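Local structure of 2-hydroxyhepta-2,4-diene-1, 7-dioateisomerase (Mycobacterium abscessus, 3R6O) at residues A[147-152]-A[214-219]; A[153-158]-A[188-193]; A[168-173]-A[271-276]; A[182-187]-A[227-232]; A[234-239]-A[308-313]. The protein is probably a magnesium-binding isomerase of the fumarylacetoacetate hydrolase family that converts 2-hydroxyhepta-2,4-diene-1,7-dioate. All blocks are in the same frame, centred on the assembly; numbering follows the deposited sequence.

Overall arrangement
Contacts 2 and 4 are the buried ones, and both use strand 181-192 of the large mixed sheet: contact 2 pairs one end of it with 155-165, contact 4 pairs the other with 226-228, their centres about 25 Å apart. Contact 2 holds Asp189 of the magnesium site, and Glu158, and is rich in charge; contact 4 is aromatic and backbone-bonded. Contacts 1 and 5 are partly buried and reach the smaller five-stranded sheet. Contact 1 touches contact 2 through Lys214 and Phe219, while contact 5 touches contact 4 through Tyr184 and Phe227. Contact 3 joins two partly buried loops; like contact 1, it also meets the second subunit.

Contact 1 (A[147-152]-A[214-219]); sequences IAPRTS and KGYPTF
Thr218 OG1 is engaged from two directions: it takes the backbone N-H of Ile147, with N to OG1 at 2.9 Å and 164° at the hydrogen, and gives its own proton to Pro217 O at 2.6 Å. The second bond lies in the carbonyl plane of Pro217, on a lone pair. Thr218 is the third residue of a type II beta turn, Tyr216 to Phe219, that meets the end of strand 146-148 and the type I turn Pro149 to Ser152 following it. With OG1 set between its backbone N and carbonyl carbon (chi1 81°), the hydroxyl can serve both partners, while Thr218 CG2 rests on Ile147 CG1. A water beside this pair donates to Ile147 O and to Pro217 O, bridging the two backbones, which the Thr218 hydroxyl otherwise links through its side chain.

Further along, Pro149 sits over one face of the Tyr216 ring in a CH-pi contact, its CG 3.6 Å from the ring centroid and 15° off the normal. Pro149 CD instead approaches the edge of the Phe219 ring, 3.7 Å from CZ, and Ile147 O lies at that edge as well. Tyr216 CB covers one face of the Phe219 ring. Phe219 also packs on Leu155, and Tyr216 on Thr271 of the second subunit. At the far end, Tyr216 OH makes a weak hydrogen bond to Thr151 OG1, 2.6 Å away.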
# COMPACT_ATOMS: atom_id res chain seq x y z
N ILE A 147 -2.35 19.77 -1.03
CA ILE A 147 -1.15 20.53 -0.76
C ILE A 147 -0.18 20.12 -1.82
O ILE A 147 0.24 18.97 -1.86
CB ILE A 147 -0.55 20.20 0.60
CG1 ILE A 147 -1.54 20.55 1.76
CG2 ILE A 147 0.78 20.89 0.77
CD1 ILE A 147 -1.84 22.00 1.89
N ALA A 148 0.15 21.06 -2.70
CA ALA A 148 1.11 20.80 -3.77
C ALA A 148 2.52 20.90 -3.23
O ALA A 148 2.93 21.98 -2.76
CB ALA A 148 0.91 21.77 -4.90
N PRO A 149 3.28 19.80 -3.31
CA PRO A 149 4.58 19.82 -2.70
C PRO A 149 5.52 20.80 -3.38
O PRO A 149 5.30 21.14 -4.55
CB PRO A 149 5.07 18.39 -2.87
CG PRO A 149 4.33 17.86 -4.05
CD PRO A 149 3.05 18.57 -4.09
N ARG A 150 6.53 21.25 -2.63
CA ARG A 150 7.64 22.05 -3.12
C ARG A 150 8.24 21.50 -4.41
O ARG A 150 8.64 22.25 -5.27
CB ARG A 150 8.79 22.10 -2.08
CG ARG A 150 8.34 22.06 -0.66
CD ARG A 150 9.35 22.67 0.30
NE ARG A 150 10.41 21.69 0.53
CZ ARG A 150 10.31 20.63 1.33
NH1 ARG A 150 9.18 20.38 2.01
NH2 ARG A 150 11.33 19.79 1.44
N THR A 151 8.28 20.18 -4.55
CA THR A 151 8.91 19.53 -5.71
C THR A 151 8.03 19.39 -6.99
O THR A 151 8.41 18.67 -7.93
CB THR A 151 9.43 18.14 -5.31
OG1 THR A 151 8.35 17.37 -4.77
CG2 THR A 151 10.49 18.25 -4.23
N SER A 152 6.85 20.02 -7.05
CA SER A 152 5.98 19.85 -8.20
C SER A 152 5.40 21.16 -8.67
O SER A 152 4.90 21.97 -7.89
CB SER A 152 4.83 18.87 -7.91
OG SER A 152 3.98 18.79 -9.05
N LYS A 214 1.91 9.91 -7.04
CA LYS A 214 0.56 9.73 -6.58
C LYS A 214 0.46 9.61 -5.07
O LYS A 214 -0.64 9.39 -4.55
CB LYS A 214 -0.02 8.49 -7.24
CG LYS A 214 -0.44 8.70 -8.69
CD LYS A 214 -0.94 7.42 -9.33
CE LYS A 214 -1.28 7.60 -10.83
NZ LYS A 214 -2.33 8.65 -11.03
N GLY A 215 1.59 9.66 -4.39
CA GLY A 215 1.65 9.19 -2.99
C GLY A 215 1.79 10.20 -1.85
O GLY A 215 1.85 9.79 -0.66
N TYR A 216 1.91 11.47 -2.17
CA TYR A 216 2.13 12.50 -1.13
C TYR A 216 0.90 12.60 -0.20
O TYR A 216 -0.21 12.36 -0.68
CB TYR A 216 2.29 13.83 -1.78
CG TYR A 216 3.65 14.11 -2.43
CD1 TYR A 216 4.62 14.80 -1.73
CD2 TYR A 216 3.92 13.72 -3.73
CE1 TYR A 216 5.82 15.14 -2.31
CE2 TYR A 216 5.17 14.07 -4.33
CZ TYR A 216 6.08 14.77 -3.59
OH TYR A 216 7.30 15.14 -4.10
N PRO A 217 1.07 13.10 1.04
CA PRO A 217 -0.11 13.45 1.84
C PRO A 217 -1.05 14.39 1.09
O PRO A 217 -0.59 15.28 0.39
CB PRO A 217 0.47 14.17 3.04
CG PRO A 217 1.88 13.59 3.18
CD PRO A 217 2.31 13.51 1.73
N THR A 218 -2.34 14.18 1.28
CA THR A 218 -3.44 14.94 0.66
C THR A 218 -3.77 14.53 -0.77
O THR A 218 -4.75 15.05 -1.33
CB THR A 218 -3.29 16.48 0.73
OG1 THR A 218 -2.41 16.99 -0.29
CG2 THR A 218 -2.83 16.96 2.09
N PHE A 219 -2.97 13.62 -1.36
CA PHE A 219 -3.18 13.20 -2.75
C PHE A 219 -4.33 12.19 -2.99
O PHE A 219 -4.61 11.84 -4.14
CB PHE A 219 -1.87 12.68 -3.37
CG PHE A 219 -0.92 13.74 -3.83
CD1 PHE A 219 -0.91 15.01 -3.27
CD2 PHE A 219 -0.00 13.45 -4.83
CE1 PHE A 219 -0.01 15.98 -3.73
CE2 PHE A 219 0.90 14.41 -5.27
CZ PHE A 219 0.91 15.65 -4.72
O HOH W 1 1.43 17.19 -0.22

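Contact 2 (A[153-158]-A[188-193]); sequences HALDYE and NDITAR
Leu155 CD1 presses against Ile190 CG2 at 3.4 Å, closer than usual carbon contact, and marks the tight, apolar part of this antiparallel pairing between strands 155-165 and 181-192. Leu155 and Ala192 form a non-hydrogen-bonded pair; beside them Asp156 and Thr191 are hydrogen-bonded, with Asp156 N to Thr191 O at 2.7 Å. Past the regular pairing, the Asn188 side-chain amide stands in for a backbone carbonyl, its OD1 accepting from Glu158 N at 2.8 Å, and Asp189 N donates to Glu158 O, so the bonding continues toward the metal site.

The polar side is looser only in that Arg193 is partly exposed and a water joins it. Arg193, bent at chi2 (-138°), swings its guanidinium back along the strands and grips Asp156 OD2 side-on with two nitrogens. NE, 2.7 Å from Asp156 OD2, meets that oxygen's anti lone pair, whereas NH2 comes from above the carboxylate plane. NH2 also reaches Glu158 OE2 at 3.0 Å, nearly straight at 173°, again from above that carboxylate. The water accepts from Arg193 NH1 and bonds only weakly to Glu158 OE2.

Asp189 binds magnesium together with Glu160, and Lys134 and Lys214 form salt bridges to its two oxygens. Glu158 is also a magnesium-binding residue of this protein, although it does not hold the ion in this chain. The acids thus cluster at the metal, and magnesium, the lysines and Arg193 together hold them in place.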
# COMPACT_ATOMS: atom_id res chain seq x y z
N HIS A 153 5.46 21.33 -9.99
CA HIS A 153 4.87 22.46 -10.69
C HIS A 153 3.83 21.94 -11.71
O HIS A 153 3.48 22.64 -12.66
CB HIS A 153 5.98 23.21 -11.42
CG HIS A 153 6.91 23.96 -10.51
ND1 HIS A 153 7.86 23.34 -9.73
CD2 HIS A 153 7.08 25.29 -10.32
CE1 HIS A 153 8.55 24.25 -9.06
NE2 HIS A 153 8.10 25.44 -9.41
N ALA A 154 3.33 20.72 -11.51
CA ALA A 154 2.38 20.13 -12.45
C ALA A 154 1.45 19.20 -11.72
O ALA A 154 1.44 18.01 -11.99
CB ALA A 154 3.11 19.40 -13.58
N LEU A 155 0.69 19.75 -10.78
CA LEU A 155 -0.24 18.98 -9.97
C LEU A 155 -1.59 18.84 -10.65
O LEU A 155 -2.27 19.85 -10.95
CB LEU A 155 -0.44 19.63 -8.59
CG LEU A 155 -1.14 18.74 -7.55
CD1 LEU A 155 -0.27 17.56 -7.21
CD2 LEU A 155 -1.50 19.56 -6.29
N ASP A 156 -1.98 17.59 -10.91
CA ASP A 156 -3.22 17.31 -11.60
C ASP A 156 -4.30 16.70 -10.69
O ASP A 156 -4.00 16.07 -9.68
CB ASP A 156 -2.96 16.39 -12.80
CG ASP A 156 -3.78 16.76 -14.01
OD1 ASP A 156 -4.72 17.57 -13.87
OD2 ASP A 156 -3.47 16.24 -15.12
N TYR A 157 -5.54 16.88 -11.12
CA TYR A 157 -6.77 16.34 -10.51
C TYR A 157 -7.34 15.22 -11.38
O TYR A 157 -7.18 15.21 -12.61
CB TYR A 157 -7.81 17.48 -10.35
CG TYR A 157 -8.03 18.19 -11.67
CD1 TYR A 157 -8.98 17.73 -12.58
CD2 TYR A 157 -7.21 19.26 -12.06
CE1 TYR A 157 -9.15 18.35 -13.84
CE2 TYR A 157 -7.36 19.89 -13.31
CZ TYR A 157 -8.32 19.42 -14.21
OH TYR A 157 -8.50 20.04 -15.46
N GLU A 158 -8.00 14.26 -10.72
CA GLU A 158 -8.62 13.14 -11.39
C GLU A 158 -9.79 12.65 -10.55
O GLU A 158 -9.56 11.87 -9.63
CB GLU A 158 -7.65 12.00 -11.52
CG GLU A 158 -6.37 12.32 -12.22
CD GLU A 158 -5.49 11.10 -12.41
OE1 GLU A 158 -5.23 10.40 -11.46
OE2 GLU A 158 -5.06 10.83 -13.55
N ASN A 188 -10.49 11.41 -5.37
CA ASN A 188 -9.59 12.04 -6.41
C ASN A 188 -8.21 11.38 -6.45
O ASN A 188 -7.57 11.23 -5.42
CB ASN A 188 -9.45 13.53 -6.13
CG ASN A 188 -9.12 14.33 -7.41
OD1 ASN A 188 -8.05 14.19 -7.97
ND2 ASN A 188 -10.08 15.11 -7.90
N ASP A 189 -7.74 10.94 -7.62
CA ASP A 189 -6.37 10.45 -7.72
C ASP A 189 -5.47 11.64 -8.10
O ASP A 189 -5.13 11.81 -9.26
CB ASP A 189 -6.28 9.32 -8.77
CG ASP A 189 -4.91 8.72 -8.84
OD1 ASP A 189 -4.04 9.12 -8.04
OD2 ASP A 189 -4.66 7.87 -9.71
N ILE A 190 -5.14 12.48 -7.12
CA ILE A 190 -4.24 13.62 -7.32
C ILE A 190 -2.86 13.08 -7.66
O ILE A 190 -2.34 12.20 -6.95
CB ILE A 190 -4.06 14.48 -6.03
CG1 ILE A 190 -5.40 15.02 -5.48
CG2 ILE A 190 -2.97 15.64 -6.26
CD1 ILE A 190 -6.12 16.08 -6.31
N THR A 191 -2.25 13.70 -8.65
CA THR A 191 -1.01 13.21 -9.26
C THR A 191 -0.11 14.40 -9.64
O THR A 191 -0.58 15.36 -10.23
CB THR A 191 -1.31 12.38 -10.52
OG1 THR A 191 -2.16 11.29 -10.17
CG2 THR A 191 0.00 11.81 -11.12
N ALA A 192 1.15 14.34 -9.23
CA ALA A 192 2.14 15.34 -9.54
C ALA A 192 2.84 14.78 -10.77
O ALA A 192 3.68 13.89 -10.66
CB ALA A 192 3.13 15.49 -8.38
N ARG A 193 2.47 15.28 -11.95
CA ARG A 193 2.83 14.59 -13.20
C ARG A 193 4.30 14.72 -13.53
O ARG A 193 4.88 13.84 -14.21
CB ARG A 193 1.97 15.10 -14.36
CG ARG A 193 0.54 14.77 -14.15
CD ARG A 193 -0.17 14.27 -15.38
NE ARG A 193 -1.61 14.22 -15.13
CZ ARG A 193 -2.29 13.19 -14.63
NH1 ARG A 193 -1.68 12.04 -14.33
NH2 ARG A 193 -3.61 13.29 -14.48
O HOH W 2 -2.17 9.00 -13.93

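Contact 3 (A[168-173]-A[271-276]); sequences PGYRIE and TIALRA
The Tyr170 ring lies alongside the backbone of 271-273, with Thr271 C at its edge, 4.0 Å from CE1, and Ala273 N 3.7 Å from CD1. One face of the ring is covered within its own loop by Arg171 CD, directly over the centre, and Tyr170 OH in turn sits over the centre of one face of the Arg171 guanidinium. This aromatic cover borders a single antiparallel beta bridge, Gly169 with Leu274, which joins the loop between strands 155-165 and 181-192 to the loop between helix 261-269 and strand 279-281.

The bridge is a hydrogen-bonded pair. Leu274 N gives a straight bond to Gly169 O (2.8 Å, 172°), and Gly169 N returns one to Leu274 O at 3.0 Å. Leu274 O also receives a CA-H contact from Pro168, whose CA lies 3.2 Å away. Ile172 CG1 packs close beside Gly169, which has no side chain in the way.

Tyr170 CG is directed opposite its backbone N (chi1 -180°), and this extended setting carries the ring along the partner loop as far as Thr271. Ala273 CB supports it from beside CD1. The second subunit closes over this region: its Pro217 packs on Tyr170, and its Glu321 forms a salt bridge with Arg171. The contact therefore lies at the dimer interface, away from the magnesium. On the inner side, the methyl tip of Ile172 faces Leu274, CD1 to CD1 at 4.4 Å.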
# COMPACT_ATOMS: atom_id res chain seq x y z
N PRO A 168 -12.99 -10.12 2.22
CA PRO A 168 -11.72 -10.46 1.56
C PRO A 168 -11.89 -11.40 0.39
O PRO A 168 -12.83 -12.20 0.34
CB PRO A 168 -10.91 -11.13 2.66
CG PRO A 168 -11.93 -11.69 3.62
CD PRO A 168 -13.14 -10.79 3.53
N GLY A 169 -10.97 -11.32 -0.56
CA GLY A 169 -11.04 -12.16 -1.73
C GLY A 169 -9.82 -12.05 -2.62
O GLY A 169 -9.09 -11.07 -2.57
N TYR A 170 -9.63 -13.09 -3.43
CA TYR A 170 -8.52 -13.23 -4.35
C TYR A 170 -9.03 -14.06 -5.52
O TYR A 170 -9.69 -15.07 -5.31
CB TYR A 170 -7.34 -13.93 -3.66
CG TYR A 170 -6.11 -14.13 -4.54
CD1 TYR A 170 -5.55 -13.06 -5.26
CD2 TYR A 170 -5.49 -15.37 -4.62
CE1 TYR A 170 -4.41 -13.25 -6.06
CE2 TYR A 170 -4.35 -15.57 -5.42
CZ TYR A 170 -3.82 -14.50 -6.13
OH TYR A 170 -2.70 -14.72 -6.92
N ARG A 171 -8.76 -13.62 -6.76
CA ARG A 171 -9.37 -14.24 -7.96
C ARG A 171 -10.91 -14.31 -7.81
O ARG A 171 -11.53 -15.36 -8.01
CB ARG A 171 -8.80 -15.63 -8.27
CG ARG A 171 -7.57 -15.63 -9.16
CD ARG A 171 -6.33 -15.12 -8.43
NE ARG A 171 -5.14 -15.22 -9.26
CZ ARG A 171 -4.29 -16.25 -9.32
NH1 ARG A 171 -4.48 -17.37 -8.61
NH2 ARG A 171 -3.25 -16.15 -10.13
N ILE A 172 -11.47 -13.16 -7.45
CA ILE A 172 -12.91 -12.96 -7.33
C ILE A 172 -13.52 -13.05 -8.71
O ILE A 172 -13.06 -12.41 -9.64
CB ILE A 172 -13.21 -11.58 -6.74
CG1 ILE A 172 -12.55 -11.45 -5.37
CG2 ILE A 172 -14.75 -11.29 -6.67
CD1 ILE A 172 -12.67 -10.08 -4.81
N GLU A 173 -14.56 -13.87 -8.83
CA GLU A 173 -15.23 -14.03 -10.10
C GLU A 173 -16.16 -12.81 -10.30
O GLU A 173 -16.74 -12.27 -9.33
CB GLU A 173 -15.97 -15.39 -10.11
CG GLU A 173 -15.95 -16.17 -11.44
CD GLU A 173 -14.56 -16.55 -11.94
OE1 GLU A 173 -13.57 -16.47 -11.18
OE2 GLU A 173 -14.46 -16.95 -13.12
N THR A 271 -4.71 -10.49 -9.48
CA THR A 271 -3.28 -10.48 -9.14
C THR A 271 -2.95 -9.93 -7.75
O THR A 271 -1.84 -10.14 -7.24
CB THR A 271 -2.45 -9.70 -10.20
OG1 THR A 271 -2.46 -8.30 -9.91
CG2 THR A 271 -2.95 -10.01 -11.63
N ILE A 272 -3.91 -9.26 -7.11
CA ILE A 272 -3.78 -8.70 -5.75
C ILE A 272 -4.90 -9.20 -4.81
O ILE A 272 -6.07 -9.03 -5.08
CB ILE A 272 -3.80 -7.14 -5.78
CG1 ILE A 272 -2.60 -6.63 -6.59
CG2 ILE A 272 -3.75 -6.59 -4.37
CD1 ILE A 272 -2.66 -5.12 -6.93
N ALA A 273 -4.50 -9.83 -3.71
CA ALA A 273 -5.43 -10.28 -2.71
C ALA A 273 -5.97 -9.07 -1.92
O ALA A 273 -5.22 -8.20 -1.50
CB ALA A 273 -4.75 -11.31 -1.78
N LEU A 274 -7.30 -9.00 -1.79
CA LEU A 274 -7.95 -7.85 -1.18
C LEU A 274 -8.51 -8.18 0.21
O LEU A 274 -8.98 -9.29 0.45
CB LEU A 274 -9.09 -7.40 -2.09
CG LEU A 274 -8.73 -6.94 -3.50
CD1 LEU A 274 -10.02 -6.64 -4.34
CD2 LEU A 274 -7.81 -5.72 -3.42
N ARG A 275 -8.47 -7.20 1.11
CA ARG A 275 -9.05 -7.29 2.44
C ARG A 275 -10.12 -6.22 2.63
O ARG A 275 -10.10 -5.17 1.97
CB ARG A 275 -7.96 -7.07 3.49
CG ARG A 275 -6.83 -8.09 3.39
CD ARG A 275 -5.76 -7.87 4.41
NE ARG A 275 -4.73 -8.91 4.30
CZ ARG A 275 -3.45 -8.79 4.69
NH1 ARG A 275 -2.98 -7.68 5.26
NH2 ARG A 275 -2.62 -9.81 4.49
N ALA A 276 -11.03 -6.49 3.55
CA ALA A 276 -11.96 -5.49 4.03
C ALA A 276 -11.22 -4.22 4.40
O ALA A 276 -10.18 -4.24 5.10
CB ALA A 276 -12.78 -6.02 5.24

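Contact 4 (A[182-187]-A[227-232]); sequences AGYMLA and FTTGSD
Gly183 and Thr228 form a non-hydrogen-bonded antiparallel pair with CA atoms 4.0 Å apart, next to the hydrogen-bonded pair Tyr184 and Phe227, as strand 226-228 runs beside 181-192 in the large mixed sheet. Ala182 and Gly183 together face Val164 on the other neighbouring strand, a classic beta bulge. Tyr184 and Phe227 exchange two backbone bonds, the straighter being Phe227 N to Tyr184 O at 2.8 Å and 170°. Thr229 N adds a third, to Ala182 O. Gly183, with no side chain, lets its CA come within 3.2 Å of Phe227 O.

Tyr184 and Phe227 project from the same face of the sheet, their side chains crossing at a slant. Tyr184 CD2 comes to the edge of the Phe227 ring, 3.8 Å from its CD2, while Phe227 O lies at the edge of the Tyr184 ring. Thr229 CG2 comes against Tyr184 CE2 at 4.0 Å, its side chain roughly perpendicular to that of the tyrosine, and also touches Gly183 CA. Beyond the pair, Phe238 and Phe261 bring their rings against Tyr184, and Leu311 packs on Phe227.

After Thr228 the chain folds into a type II' turn, Thr229 to Asp232. Tyr184 OH accepts from Glu236 N and donates to a water oxygen 2.6 Å away, which in turn donates to Asp232 OD2 at 2.7 Å.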
# COMPACT_ATOMS: atom_id res chain seq x y z
N ALA A 182 -18.39 -3.34 0.02
CA ALA A 182 -19.18 -2.77 1.08
C ALA A 182 -19.89 -1.53 0.57
O ALA A 182 -20.95 -1.21 1.04
CB ALA A 182 -18.30 -2.42 2.28
N GLY A 183 -19.28 -0.77 -0.35
CA GLY A 183 -19.96 0.40 -0.89
C GLY A 183 -19.06 1.27 -1.75
O GLY A 183 -18.06 0.80 -2.29
N TYR A 184 -19.43 2.55 -1.86
CA TYR A 184 -18.82 3.44 -2.84
C TYR A 184 -18.51 4.79 -2.21
O TYR A 184 -19.22 5.26 -1.31
CB TYR A 184 -19.76 3.70 -4.00
CG TYR A 184 -20.44 2.55 -4.69
CD1 TYR A 184 -19.97 2.06 -5.90
CD2 TYR A 184 -21.61 2.03 -4.20
CE1 TYR A 184 -20.62 1.04 -6.57
CE2 TYR A 184 -22.29 1.01 -4.86
CZ TYR A 184 -21.79 0.52 -6.05
OH TYR A 184 -22.48 -0.48 -6.70
N MET A 185 -17.47 5.46 -2.70
CA MET A 185 -17.09 6.81 -2.23
C MET A 185 -16.61 7.63 -3.41
O MET A 185 -16.01 7.08 -4.35
CB MET A 185 -15.88 6.79 -1.30
CG MET A 185 -15.94 5.89 -0.16
SD MET A 185 -14.63 6.40 0.93
CE MET A 185 -13.19 5.64 0.21
N LEU A 186 -16.83 8.94 -3.34
CA LEU A 186 -16.21 9.85 -4.29
C LEU A 186 -14.73 9.93 -3.92
O LEU A 186 -14.37 9.80 -2.74
CB LEU A 186 -16.89 11.23 -4.20
CG LEU A 186 -16.78 12.22 -5.36
CD1 LEU A 186 -17.16 11.54 -6.65
CD2 LEU A 186 -17.68 13.49 -5.07
N ALA A 187 -13.86 10.08 -4.90
CA ALA A 187 -12.45 10.17 -4.63
C ALA A 187 -11.74 11.05 -5.67
O ALA A 187 -12.32 11.39 -6.70
CB ALA A 187 -11.79 8.77 -4.56
N PHE A 227 -21.27 5.22 0.53
CA PHE A 227 -22.64 4.93 0.11
C PHE A 227 -22.71 3.42 0.02
O PHE A 227 -22.05 2.81 -0.85
CB PHE A 227 -22.89 5.61 -1.25
CG PHE A 227 -24.23 5.31 -1.86
CD1 PHE A 227 -25.37 5.98 -1.44
CD2 PHE A 227 -24.35 4.39 -2.89
CE1 PHE A 227 -26.60 5.72 -2.02
CE2 PHE A 227 -25.58 4.14 -3.48
CZ PHE A 227 -26.70 4.79 -3.05
N THR A 228 -23.39 2.79 0.96
CA THR A 228 -23.34 1.33 1.04
C THR A 228 -24.17 0.62 -0.03
O THR A 228 -25.10 1.18 -0.63
CB THR A 228 -23.77 0.78 2.41
OG1 THR A 228 -25.17 1.03 2.58
CG2 THR A 228 -22.94 1.45 3.53
N THR A 229 -23.80 -0.64 -0.26
CA THR A 229 -24.48 -1.47 -1.26
C THR A 229 -25.83 -1.93 -0.79
O THR A 229 -26.73 -2.21 -1.61
CB THR A 229 -23.59 -2.66 -1.65
OG1 THR A 229 -23.14 -3.32 -0.46
CG2 THR A 229 -22.37 -2.16 -2.37
N GLY A 230 -26.02 -2.01 0.52
CA GLY A 230 -27.28 -2.45 1.07
C GLY A 230 -27.73 -3.77 0.46
O GLY A 230 -26.97 -4.76 0.48
N SER A 231 -28.93 -3.74 -0.12
CA SER A 231 -29.61 -4.90 -0.71
C SER A 231 -29.38 -5.07 -2.23
O SER A 231 -30.00 -5.96 -2.84
CB SER A 231 -31.12 -4.80 -0.44
OG SER A 231 -31.49 -5.54 0.71
N ASP A 232 -28.48 -4.28 -2.82
CA ASP A 232 -28.28 -4.30 -4.28
C ASP A 232 -27.75 -5.67 -4.73
O ASP A 232 -26.87 -6.25 -4.10
CB ASP A 232 -27.26 -3.24 -4.73
CG ASP A 232 -27.68 -1.80 -4.43
OD1 ASP A 232 -28.78 -1.54 -3.91
OD2 ASP A 232 -26.86 -0.91 -4.74
O HOH W 3 -24.41 -1.73 -5.49

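Contact 5 (A[234-239]-A[308-313]); sequences TFETFD and SAKLGK
Lys310 crosses the Phe238 side chain at about a right angle, its CE 3.7 Å from Phe238 CE1 and its ammonium over one face of the ring. NZ stands 4.8 Å from the centroid, 25° off the normal, a cation-pi contact. A bend at chi3 (-76°) in an otherwise extended chain turns the ammonium toward 236-237. There NZ makes a salt bridge to Glu236 OE1 at 2.8 Å, meeting it nearly along the C-O direction, and a hydrogen bond to Thr237 O at 2.9 Å.

Leu311 also lies across Phe238 at roughly a right angle, with CD2 3.8 Å from Phe238 CE1. Lys310 and Leu311 come from the turn between strands 303-308 and 312-320, closed by Ser308 and Gly312 through backbone bonds in both directions: a beta-hairpin turn set against the segment leading into strand 239-244. At its margin a water accepts from Ala309 N and donates to Asp239 O.

Asp232 lies close to the other oxygen of Glu236, OE2, so Lys310 probably eases the crowding of negative charge. With a carboxylate, a carbonyl and an aromatic face around it, the ammonium is likely to be held firmly in its charged form.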
# COMPACT_ATOMS: atom_id res chain seq x y z
N THR A 234 -26.63 -5.94 -7.98
CA THR A 234 -25.68 -5.54 -8.99
C THR A 234 -25.05 -4.22 -8.57
O THR A 234 -25.43 -3.62 -7.56
CB THR A 234 -26.35 -5.33 -10.34
OG1 THR A 234 -27.41 -4.38 -10.18
CG2 THR A 234 -26.90 -6.65 -10.90
N PHE A 235 -24.07 -3.77 -9.34
CA PHE A 235 -23.47 -2.47 -9.08
C PHE A 235 -24.37 -1.36 -9.58
O PHE A 235 -25.21 -1.57 -10.47
CB PHE A 235 -22.07 -2.37 -9.73
CG PHE A 235 -21.05 -3.19 -9.01
CD1 PHE A 235 -20.37 -2.67 -7.91
CD2 PHE A 235 -20.84 -4.51 -9.36
CE1 PHE A 235 -19.49 -3.46 -7.21
CE2 PHE A 235 -19.96 -5.28 -8.68
CZ PHE A 235 -19.27 -4.76 -7.61
N GLU A 236 -24.24 -0.19 -8.96
CA GLU A 236 -25.02 0.97 -9.33
C GLU A 236 -24.25 1.79 -10.35
O GLU A 236 -23.08 1.53 -10.65
CB GLU A 236 -25.35 1.82 -8.10
CG GLU A 236 -26.18 1.09 -7.03
CD GLU A 236 -27.03 2.02 -6.19
OE1 GLU A 236 -27.22 3.19 -6.57
OE2 GLU A 236 -27.54 1.55 -5.15
N THR A 237 -24.97 2.74 -10.91
CA THR A 237 -24.44 3.69 -11.88
C THR A 237 -24.35 5.05 -11.21
O THR A 237 -25.22 5.42 -10.40
CB THR A 237 -25.36 3.65 -13.09
OG1 THR A 237 -25.20 2.36 -13.71
CG2 THR A 237 -25.06 4.76 -14.09
N PHE A 238 -23.27 5.79 -11.53
CA PHE A 238 -23.08 7.15 -11.01
C PHE A 238 -22.73 8.13 -12.11
O PHE A 238 -22.09 7.77 -13.10
CB PHE A 238 -21.98 7.17 -9.98
CG PHE A 238 -22.18 6.20 -8.90
CD1 PHE A 238 -22.83 6.55 -7.73
CD2 PHE A 238 -21.79 4.89 -9.08
CE1 PHE A 238 -23.06 5.61 -6.77
CE2 PHE A 238 -21.99 3.97 -8.11
CZ PHE A 238 -22.63 4.32 -6.96
N ASP A 239 -23.20 9.36 -11.94
CA ASP A 239 -22.80 10.47 -12.81
C ASP A 239 -22.09 11.46 -11.95
O ASP A 239 -22.54 11.77 -10.86
CB ASP A 239 -24.02 11.12 -13.46
CG ASP A 239 -24.74 10.18 -14.40
OD1 ASP A 239 -24.08 9.56 -15.28
OD2 ASP A 239 -25.97 10.04 -14.26
N SER A 308 -21.34 14.22 -6.92
CA SER A 308 -22.12 13.14 -7.47
C SER A 308 -23.44 13.11 -6.68
O SER A 308 -23.49 13.43 -5.48
CB SER A 308 -21.28 11.85 -7.42
OG SER A 308 -22.05 10.67 -7.43
N ALA A 309 -24.55 12.83 -7.36
CA ALA A 309 -25.84 12.93 -6.69
C ALA A 309 -25.93 11.98 -5.47
O ALA A 309 -26.50 12.34 -4.44
CB ALA A 309 -26.99 12.66 -7.68
N LYS A 310 -25.36 10.79 -5.58
CA LYS A 310 -25.51 9.81 -4.50
C LYS A 310 -24.34 9.79 -3.55
O LYS A 310 -24.45 9.26 -2.44
CB LYS A 310 -25.74 8.40 -5.06
CG LYS A 310 -27.11 8.21 -5.65
CD LYS A 310 -27.29 6.79 -6.20
CE LYS A 310 -26.57 6.58 -7.55
NZ LYS A 310 -27.17 5.39 -8.28
N LEU A 311 -23.24 10.40 -3.94
CA LEU A 311 -22.02 10.29 -3.19
C LEU A 311 -21.60 11.62 -2.54
O LEU A 311 -20.59 11.66 -1.85
CB LEU A 311 -20.92 9.79 -4.11
CG LEU A 311 -21.17 8.45 -4.80
CD1 LEU A 311 -19.96 8.14 -5.63
CD2 LEU A 311 -21.45 7.29 -3.79
N GLY A 312 -22.37 12.69 -2.76
CA GLY A 312 -22.12 13.94 -2.03
C GLY A 312 -21.12 14.83 -2.74
O GLY A 312 -20.93 14.72 -3.94
N LYS A 313 -20.52 15.76 -2.02
CA LYS A 313 -19.70 16.79 -2.64
C LYS A 313 -18.41 17.00 -1.87
O LYS A 313 -18.34 16.81 -0.65
CB LYS A 313 -20.48 18.12 -2.75
O HOH W 4 -24.74 13.09 -10.11